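Local coordinates for neck appendage protein (Bacillus phage GA-1, PDB 3GUD), which acts, through its C-terminal intramolecular chaperone domain, to mediate triple-beta-helix folding of the trimeric phage neck appendage, at the interface of chains A and B. Coordinates in Å, arbitrary orientation; residue numbers count along the deposited sequence, not the author numbering. Chains: chain A/B, Neck appendage protein.

Contact 1: the interface of chains A and B. Residues chain A 20, 23-25, 109, 113; chain B 12, 107, 110-111, 114.
Helix 102-120 of chain B packs against the same helix of chain A and against loop 23-25, which follows A helix 14-20. B:Arg114 carries the contact. Its chain runs extended from CG to NE and brings the guanidinium over one face of the A:Phe25 ring, the two planes 32° apart. NE lies 3.6 Å from the ring centroid in a cation-pi contact, but CD is modelled too near the ring for the closeness of this stack to be read literally. In the guanidinium plane, B:Arg114 NH2 donates to the backbone carbonyl O of A:Val23 at 2.8 Å. B:Arg114 NE forms a salt bridge with the carboxylate oxygen OE2 of A:Glu109 at 3.2 Å, on the syn side but 30° out of the carboxylate plane. The other A:Glu109 oxygen, OE1, uses its anti lone pair to accept a hydrogen bond from the indole NE1 of A:Trp20 at 2.7 Å, which helps fix the carboxylate's rotation. A:Phe25 also meets the six-membered ring of B:Trp107 edge-to-face, and its CD2 lies 3.5 Å from CA of B:Ala111. B:Met110 slides past A:Glu109 in the opposite direction. The patch lies where the C-terminal helices of neighbouring subunits meet in the three-helix bundle, loop 23-25 closing one flank.

Contact 2: the interface of chains A and B. Residues chain A 43-46; chain B 12, 66-68, 104, 107-108.
This is a subunit interface of the trimeric chaperone domain: strand 44-46 of chain A and the preceding A:Tyr43 lie against helix 102-120 of chain B, the end of its 3-10 helix 63-66 and the loop after it, tying the body of one subunit to the bundle helix of the next. A:Phe45 is the apolar plug. Its ring runs alongside B:Leu108, pointing the same way, with CD1 3.7 Å from CB of that leucine. The B:Tyr66 side chain crosses A:Phe45 at about a right angle and lies beside A:Tyr43, though the modelled spacing in this cluster is too short to be taken literally. B:Glu104 leaves its backbone with CG anti to N (chi1 -177°) and bends at chi2, which carries the carboxylate across to the strand. There OE1 accepts a hydrogen bond from the backbone N of A:Phe45 at 3.0 Å, the N-H coming from above the carboxylate plane. OE2 sits over the rim of the A:Phe45 ring, but its exact position is doubtful, because it crowds A:His44 CA and the carbonyl O of A:Tyr43. A water bridges OE1 of B:Glu104 and the carbonyl O of A:Phe45. Farther along, A:Gly46 CA rests over the five-membered ring of B:Trp107, 3.5 Å from its centroid.

Contact 3: the interface of chains A and B. Residues chain A 47-50, 98-99; chain B 3-4, 6.
One face of the B:Arg4 guanidinium carries the side-chain amide oxygen OE1 of A:Gln50, 3.7 Å above the plane and offset toward the rim; at the edge of the A:Tyr98 ring, in its plane, lies the backbone N of B:Glu3. The position of that N is doubtful, since it is also modelled close to A:Tyr98 N, another donor. The A:Gln50 amide and the guanidinium are turned 61° apart and their side chains cross obliquely, so this is contact over a face rather than a flat stack. The first modelled residues of chain B are laid across chain A between the N-terminal end of helix 49-58 and strand 96-100. B:Arg4 bends sharply at chi2 (15°), a strained, almost eclipsed turn, and its NH2 is modelled too close to B:Glu3 O, which leaves the placement of the guanidinium doubtful in detail. A:Gln50, bent at chi2, points its amide NE2 at the B:Glu3 backbone, too near CA and facing the backbone N. Two N-H groups cannot bond to each other, so the assignment of OE1 and NE2 is uncertain, and with it the identity of the atom over the guanidinium. On the flank, B:Arg4 and A:Ile48 slide past each other in opposite directions. B:Arg4 NH2 donates a bent hydrogen bond to the backbone carbonyl O of A:Tyr98 at 2.7 Å, nearly in line with the C=O bond but with the acceptor 32° out of the guanidinium plane.

Contact 1: the interface of chains A and B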
loop_
_atom_site.group_PDB
_atom_site.type_symbol
_atom_site.label_atom_id
_atom_site.label_comp_id
_atom_site.label_asym_id
_atom_site.label_seq_id
_atom_site.Cartn_x
_atom_site.Cartn_y
_atom_site.Cartn_z
ATOM N N TRP A 20 -7.537 17.636 2.017
ATOM C CA TRP A 20 -7.607 16.312 1.396
ATOM C C TRP A 20 -9.002 15.942 0.958
ATOM O O TRP A 20 -9.189 15.325 -0.075
ATOM C CB TRP A 20 -7.124 15.200 2.328
ATOM C CG TRP A 20 -7.180 13.884 1.608
ATOM C CD1 TRP A 20 -8.092 12.871 1.776
ATOM C CD2 TRP A 20 -6.316 13.470 0.547
ATOM N NE1 TRP A 20 -7.825 11.846 0.898
ATOM C CE2 TRP A 20 -6.739 12.190 0.134
ATOM C CE3 TRP A 20 -5.217 14.059 -0.092
ATOM C CZ2 TRP A 20 -6.098 11.491 -0.886
ATOM C CZ3 TRP A 20 -4.582 13.363 -1.102
ATOM C CH2 TRP A 20 -5.026 12.097 -1.493
ATOM N N VAL A 23 -9.563 16.555 -2.617
ATOM C CA VAL A 23 -9.036 15.786 -3.748
ATOM C C VAL A 23 -10.026 14.742 -4.267
ATOM O O VAL A 23 -10.768 14.142 -3.489
ATOM C CB VAL A 23 -7.658 15.155 -3.436
ATOM C CG1 VAL A 23 -7.254 15.425 -2.007
ATOM C CG2 VAL A 23 -7.669 13.681 -3.740
ATOM N N LYS A 24 -10.043 14.551 -5.588
ATOM C CA LYS A 24 -10.990 13.647 -6.263
ATOM C C LYS A 24 -10.364 12.296 -6.620
ATOM O O LYS A 24 -9.162 12.204 -6.837
ATOM C CB LYS A 24 -11.543 14.289 -7.549
ATOM C CG LYS A 24 -12.166 15.688 -7.410
ATOM C CD LYS A 24 -12.786 16.140 -8.741
ATOM C CE LYS A 24 -12.967 17.668 -8.850
ATOM N NZ LYS A 24 -11.830 18.385 -9.523
ATOM N N PHE A 25 -11.179 11.248 -6.683
ATOM C CA PHE A 25 -10.731 9.969 -7.230
ATOM C C PHE A 25 -11.137 9.841 -8.711
ATOM O O PHE A 25 -12.254 10.221 -9.088
ATOM C CB PHE A 25 -11.326 8.793 -6.447
ATOM C CG PHE A 25 -10.862 8.694 -5.023
ATOM C CD1 PHE A 25 -9.659 9.250 -4.626
ATOM C CD2 PHE A 25 -11.625 8.004 -4.084
ATOM C CE1 PHE A 25 -9.234 9.143 -3.311
ATOM C CE2 PHE A 25 -11.210 7.891 -2.773
ATOM C CZ PHE A 25 -10.016 8.463 -2.382
ATOM N N GLU A 109 -6.503 9.611 3.501
ATOM C CA GLU A 109 -7.836 9.251 3.041
ATOM C C GLU A 109 -8.615 8.528 4.134
ATOM O O GLU A 109 -9.754 8.869 4.413
ATOM C CB GLU A 109 -7.772 8.399 1.768
ATOM C CG GLU A 109 -9.106 7.772 1.377
ATOM C CD GLU A 109 -10.160 8.797 0.977
ATOM O OE1 GLU A 109 -9.793 9.949 0.642
ATOM O OE2 GLU A 109 -11.362 8.453 0.995
ATOM N N MET A 113 -11.960 9.724 6.300
ATOM C CA MET A 113 -13.177 8.929 6.355
ATOM C C MET A 113 -13.429 8.339 7.720
ATOM O O MET A 113 -14.479 7.774 7.961
ATOM C CB MET A 113 -13.084 7.812 5.335
ATOM C CG MET A 113 -13.292 8.298 3.911
ATOM S SD MET A 113 -15.025 8.115 3.511
ATOM C CE MET A 113 -15.433 6.872 4.740
ATOM N N ILE B 12 -14.981 7.495 -11.372
ATOM C CA ILE B 12 -14.990 6.038 -11.373
ATOM C C ILE B 12 -16.349 5.424 -11.745
ATOM O O ILE B 12 -17.379 5.719 -11.130
ATOM C CB ILE B 12 -14.466 5.484 -10.020
ATOM C CG1 ILE B 12 -13.022 5.950 -9.792
ATOM C CG2 ILE B 12 -14.590 3.948 -9.962
ATOM C CD1 ILE B 12 -12.551 5.813 -8.372
ATOM N N TRP B 107 -7.577 1.439 -3.444
ATOM C CA TRP B 107 -8.161 2.590 -4.113
ATOM C C TRP B 107 -9.678 2.380 -4.310
ATOM O O TRP B 107 -10.494 3.140 -3.785
ATOM C CB TRP B 107 -7.492 2.837 -5.473
ATOM C CG TRP B 107 -6.249 3.725 -5.493
ATOM C CD1 TRP B 107 -5.142 3.558 -6.289
ATOM C CD2 TRP B 107 -6.001 4.913 -4.712
ATOM N NE1 TRP B 107 -4.231 4.559 -6.047
ATOM C CE2 TRP B 107 -4.729 5.402 -5.085
ATOM C CE3 TRP B 107 -6.722 5.601 -3.726
ATOM C CZ2 TRP B 107 -4.164 6.558 -4.505
ATOM C CZ3 TRP B 107 -6.155 6.747 -3.149
ATOM C CH2 TRP B 107 -4.892 7.209 -3.542
ATOM N N MET B 110 -11.667 2.428 -1.191
ATOM C CA MET B 110 -11.848 3.761 -0.625
ATOM C C MET B 110 -12.734 4.684 -1.458
ATOM O O MET B 110 -13.401 5.560 -0.914
ATOM C CB MET B 110 -10.493 4.401 -0.378
ATOM C CG MET B 110 -9.727 3.674 0.697
ATOM S SD MET B 110 -8.168 4.440 1.051
ATOM C CE MET B 110 -7.538 4.621 -0.606
ATOM N N ALA B 111 -12.742 4.495 -2.776
ATOM C CA ALA B 111 -13.678 5.215 -3.645
ATOM C C ALA B 111 -15.107 4.752 -3.379
ATOM O O ALA B 111 -16.055 5.541 -3.450
ATOM C CB ALA B 111 -13.319 5.009 -5.112
ATOM N N ARG B 114 -16.226 6.121 -0.143
ATOM C CA ARG B 114 -16.486 7.538 -0.306
ATOM C C ARG B 114 -17.925 7.752 -0.744
ATOM O O ARG B 114 -18.618 8.623 -0.219
ATOM C CB ARG B 114 -15.554 8.133 -1.348
ATOM C CG ARG B 114 -14.526 9.045 -0.778
ATOM C CD ARG B 114 -13.437 9.246 -1.779
ATOM N NE ARG B 114 -12.497 10.271 -1.343
ATOM C CZ ARG B 114 -12.259 11.404 -2.003
ATOM N NH1 ARG B 114 -12.886 11.657 -3.148
ATOM N NH2 ARG B 114 -11.383 12.278 -1.526
#

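Contact 2: the interface of chains A and B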
loop_
_atom_site.group_PDB
_atom_site.type_symbol
_atom_site.label_atom_id
_atom_site.label_comp_id
_atom_site.label_asym_id
_atom_site.label_seq_id
_atom_site.Cartn_x
_atom_site.Cartn_y
_atom_site.Cartn_z
ATOM N N TYR A 43 -8.125 -0.368 -16.913
ATOM C CA TYR A 43 -8.421 0.807 -16.114
ATOM C C TYR A 43 -7.685 0.743 -14.769
ATOM O O TYR A 43 -7.607 -0.318 -14.145
ATOM C CB TYR A 43 -9.926 0.945 -15.913
ATOM C CG TYR A 43 -10.604 1.765 -16.977
ATOM C CD1 TYR A 43 -10.391 3.137 -17.056
ATOM C CD2 TYR A 43 -11.468 1.179 -17.900
ATOM C CE1 TYR A 43 -11.016 3.907 -18.023
ATOM C CE2 TYR A 43 -12.103 1.940 -18.874
ATOM C CZ TYR A 43 -11.872 3.309 -18.931
ATOM O OH TYR A 43 -12.490 4.092 -19.889
ATOM N N HIS A 44 -7.118 1.878 -14.355
ATOM C CA HIS A 44 -6.537 2.037 -13.017
ATOM C C HIS A 44 -7.295 3.105 -12.247
ATOM O O HIS A 44 -7.796 4.059 -12.832
ATOM C CB HIS A 44 -5.055 2.409 -13.078
ATOM C CG HIS A 44 -4.203 1.373 -13.730
ATOM N ND1 HIS A 44 -3.106 1.688 -14.514
ATOM C CD2 HIS A 44 -4.285 0.023 -13.740
ATOM C CE1 HIS A 44 -2.555 0.583 -14.964
ATOM N NE2 HIS A 44 -3.250 -0.449 -14.508
ATOM N N PHE A 45 -7.380 2.938 -10.933
ATOM C CA PHE A 45 -8.132 3.860 -10.092
ATOM C C PHE A 45 -7.174 4.579 -9.161
ATOM O O PHE A 45 -6.256 3.963 -8.624
ATOM C CB PHE A 45 -9.175 3.104 -9.259
ATOM C CG PHE A 45 -9.946 2.061 -10.031
ATOM C CD1 PHE A 45 -10.069 0.770 -9.543
ATOM C CD2 PHE A 45 -10.541 2.364 -11.241
ATOM C CE1 PHE A 45 -10.774 -0.190 -10.244
ATOM C CE2 PHE A 45 -11.241 1.402 -11.940
ATOM C CZ PHE A 45 -11.357 0.128 -11.434
ATOM N N GLY A 46 -7.374 5.876 -8.965
ATOM C CA GLY A 46 -6.585 6.579 -7.975
ATOM C C GLY A 46 -6.780 8.072 -7.924
ATOM O O GLY A 46 -7.798 8.592 -8.331
ATOM N N ILE B 12 -14.981 7.495 -11.372
ATOM C CA ILE B 12 -14.990 6.038 -11.373
ATOM C C ILE B 12 -16.349 5.424 -11.745
ATOM O O ILE B 12 -17.379 5.719 -11.130
ATOM C CB ILE B 12 -14.466 5.484 -10.020
ATOM C CG1 ILE B 12 -13.022 5.950 -9.792
ATOM C CG2 ILE B 12 -14.590 3.948 -9.962
ATOM C CD1 ILE B 12 -12.551 5.813 -8.372
ATOM N N TYR B 66 -9.472 -3.928 -14.801
ATOM C CA TYR B 66 -9.154 -2.893 -13.823
ATOM C C TYR B 66 -7.904 -3.176 -13.009
ATOM O O TYR B 66 -7.604 -2.465 -12.063
ATOM C CB TYR B 66 -10.350 -2.686 -12.899
ATOM C CG TYR B 66 -11.461 -2.024 -13.648
ATOM C CD1 TYR B 66 -12.534 -2.750 -14.133
ATOM C CD2 TYR B 66 -11.390 -0.674 -13.939
ATOM C CE1 TYR B 66 -13.534 -2.125 -14.849
ATOM C CE2 TYR B 66 -12.377 -0.039 -14.644
ATOM C CZ TYR B 66 -13.446 -0.756 -15.104
ATOM O OH TYR B 66 -14.423 -0.085 -15.817
ATOM N N GLY B 67 -7.165 -4.205 -13.393
ATOM C CA GLY B 67 -5.939 -4.559 -12.700
ATOM C C GLY B 67 -6.130 -4.870 -11.223
ATOM O O GLY B 67 -5.282 -4.539 -10.402
ATOM N N LEU B 68 -7.242 -5.504 -10.877
ATOM C CA LEU B 68 -7.506 -5.832 -9.487
ATOM C C LEU B 68 -6.940 -7.203 -9.185
ATOM O O LEU B 68 -6.695 -7.537 -8.029
ATOM C CB LEU B 68 -9.012 -5.827 -9.197
ATOM C CG LEU B 68 -9.811 -4.533 -9.393
ATOM C CD1 LEU B 68 -11.302 -4.813 -9.390
ATOM C CD2 LEU B 68 -9.463 -3.484 -8.352
ATOM N N GLU B 104 -4.328 -1.273 -6.075
ATOM C CA GLU B 104 -5.467 -0.930 -6.907
ATOM C C GLU B 104 -6.763 -1.294 -6.160
ATOM O O GLU B 104 -7.758 -0.576 -6.249
ATOM C CB GLU B 104 -5.360 -1.626 -8.267
ATOM C CG GLU B 104 -6.460 -1.283 -9.257
ATOM C CD GLU B 104 -6.172 -0.045 -10.088
ATOM O OE1 GLU B 104 -5.586 0.935 -9.565
ATOM O OE2 GLU B 104 -6.566 -0.057 -11.275
ATOM N N TRP B 107 -7.577 1.439 -3.444
ATOM C CA TRP B 107 -8.161 2.590 -4.113
ATOM C C TRP B 107 -9.678 2.380 -4.310
ATOM O O TRP B 107 -10.494 3.140 -3.785
ATOM C CB TRP B 107 -7.492 2.837 -5.473
ATOM C CG TRP B 107 -6.249 3.725 -5.493
ATOM C CD1 TRP B 107 -5.142 3.558 -6.289
ATOM C CD2 TRP B 107 -6.001 4.913 -4.712
ATOM N NE1 TRP B 107 -4.231 4.559 -6.047
ATOM C CE2 TRP B 107 -4.729 5.402 -5.085
ATOM C CE3 TRP B 107 -6.722 5.601 -3.726
ATOM C CZ2 TRP B 107 -4.164 6.558 -4.505
ATOM C CZ3 TRP B 107 -6.155 6.747 -3.149
ATOM C CH2 TRP B 107 -4.892 7.209 -3.542
ATOM N N LEU B 108 -10.062 1.350 -5.060
ATOM C CA LEU B 108 -11.475 1.143 -5.364
ATOM C C LEU B 108 -12.296 0.973 -4.098
ATOM O O LEU B 108 -13.434 1.431 -4.020
ATOM C CB LEU B 108 -11.679 -0.056 -6.298
ATOM C CG LEU B 108 -13.120 -0.496 -6.572
ATOM C CD1 LEU B 108 -13.915 0.660 -7.139
ATOM C CD2 LEU B 108 -13.157 -1.688 -7.520
HETATM O O HOH W 1 -3.573 2.730 -9.650
#

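Contact 3: the interface of chains A and B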
loop_
_atom_site.group_PDB
_atom_site.type_symbol
_atom_site.label_atom_id
_atom_site.label_comp_id
_atom_site.label_asym_id
_atom_site.label_seq_id
_atom_site.Cartn_x
_atom_site.Cartn_y
_atom_site.Cartn_z
ATOM N N VAL A 47 -5.781 8.766 -7.403
ATOM C CA VAL A 47 -5.808 10.218 -7.317
ATOM C C VAL A 47 -4.892 10.787 -8.395
ATOM O O VAL A 47 -4.155 10.038 -9.039
ATOM C CB VAL A 47 -5.380 10.718 -5.907
ATOM C CG1 VAL A 47 -6.485 10.458 -4.895
ATOM C CG2 VAL A 47 -4.095 10.047 -5.473
ATOM N N ILE A 48 -4.946 12.101 -8.603
ATOM C CA ILE A 48 -4.116 12.742 -9.620
ATOM C C ILE A 48 -3.295 13.896 -9.038
ATOM O O ILE A 48 -3.853 14.889 -8.583
ATOM C CB ILE A 48 -4.971 13.235 -10.806
ATOM C CG1 ILE A 48 -5.539 12.044 -11.584
ATOM C CG2 ILE A 48 -4.152 14.143 -11.725
ATOM C CD1 ILE A 48 -6.428 12.444 -12.735
ATOM N N ALA A 49 -1.972 13.766 -9.066
ATOM C CA ALA A 49 -1.088 14.696 -8.363
ATOM C C ALA A 49 -1.384 16.177 -8.600
ATOM O O ALA A 49 -1.499 16.941 -7.647
ATOM C CB ALA A 49 0.373 14.386 -8.670
ATOM N N GLN A 50 -1.493 16.581 -9.862
ATOM C CA GLN A 50 -1.717 17.980 -10.196
ATOM C C GLN A 50 -2.956 18.520 -9.553
ATOM O O GLN A 50 -2.981 19.654 -9.117
ATOM C CB GLN A 50 -1.841 18.186 -11.700
ATOM C CG GLN A 50 -0.518 18.270 -12.422
ATOM C CD GLN A 50 0.046 16.909 -12.742
ATOM O OE1 GLN A 50 -0.378 15.903 -12.172
ATOM N NE2 GLN A 50 1.010 16.864 -13.663
ATOM N N TYR A 98 4.999 14.781 -12.252
ATOM C CA TYR A 98 4.520 14.699 -10.883
ATOM C C TYR A 98 4.006 13.293 -10.642
ATOM O O TYR A 98 3.326 12.718 -11.489
ATOM C CB TYR A 98 3.388 15.687 -10.648
ATOM C CG TYR A 98 3.821 17.133 -10.599
ATOM C CD1 TYR A 98 4.044 17.853 -11.770
ATOM C CD2 TYR A 98 3.992 17.786 -9.377
ATOM C CE1 TYR A 98 4.432 19.189 -11.730
ATOM C CE2 TYR A 98 4.382 19.123 -9.322
ATOM C CZ TYR A 98 4.597 19.823 -10.505
ATOM O OH TYR A 98 4.980 21.149 -10.464
ATOM N N SER A 99 4.345 12.732 -9.492
ATOM C CA SER A 99 3.883 11.405 -9.132
ATOM C C SER A 99 3.177 11.571 -7.815
ATOM O O SER A 99 3.022 12.685 -7.356
ATOM C CB SER A 99 5.061 10.432 -8.995
ATOM O OG SER A 99 6.030 10.895 -8.070
ATOM N N GLU B 3 3.568 15.531 -14.936
ATOM C CA GLU B 3 2.452 15.782 -15.843
ATOM C C GLU B 3 1.486 14.619 -15.841
ATOM O O GLU B 3 1.624 13.677 -15.045
ATOM C CB GLU B 3 2.928 16.006 -17.292
ATOM C CG GLU B 3 3.278 17.461 -17.674
ATOM C CD GLU B 3 4.645 17.869 -17.194
ATOM O OE1 GLU B 3 5.296 18.698 -17.859
ATOM O OE2 GLU B 3 5.064 17.336 -16.152
ATOM N N ARG B 4 0.517 14.690 -16.760
ATOM C CA ARG B 4 -0.331 13.537 -17.063
ATOM C C ARG B 4 0.077 12.726 -18.306
ATOM O O ARG B 4 0.029 13.191 -19.465
ATOM C CB ARG B 4 -1.837 13.795 -16.878
ATOM C CG ARG B 4 -2.188 13.267 -15.482
ATOM C CD ARG B 4 -0.842 13.076 -14.717
ATOM N NE ARG B 4 -0.895 12.388 -13.417
ATOM C CZ ARG B 4 0.190 11.979 -12.754
ATOM N NH1 ARG B 4 0.100 11.347 -11.568
ATOM N NH2 ARG B 4 1.377 12.167 -13.319
ATOM N N LYS B 6 -1.550 10.208 -18.665
ATOM C CA LYS B 6 -2.841 9.534 -18.527
ATOM C C LYS B 6 -3.897 9.951 -19.569
ATOM O O LYS B 6 -3.755 10.964 -20.246
ATOM C CB LYS B 6 -3.372 9.707 -17.101
ATOM C CG LYS B 6 -2.607 8.862 -16.113
ATOM C CD LYS B 6 -2.916 9.202 -14.672
ATOM C CE LYS B 6 -1.839 8.624 -13.744
ATOM N NZ LYS B 6 -1.942 9.093 -12.325
#

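Measured between the centres of their C-alpha atoms, contacts 1 and 2 are about 12 Å apart, and contact 3 lies about 15 Å from each. Contacts 1 and 2 share B:Ile12 and B:Trp107, and both use helix 102-120 of chain B, which therefore faces two separate parts of chain A. Contact 3 instead uses the first modelled residues of chain B, but its chain A residues 47-50 continue directly from the 43-46 segment of contact 2. Chain A thus meets both ends of the modelled chain B. Repeated around the deposited trimer, this asymmetric A-to-B pairing would link each subunit to the next.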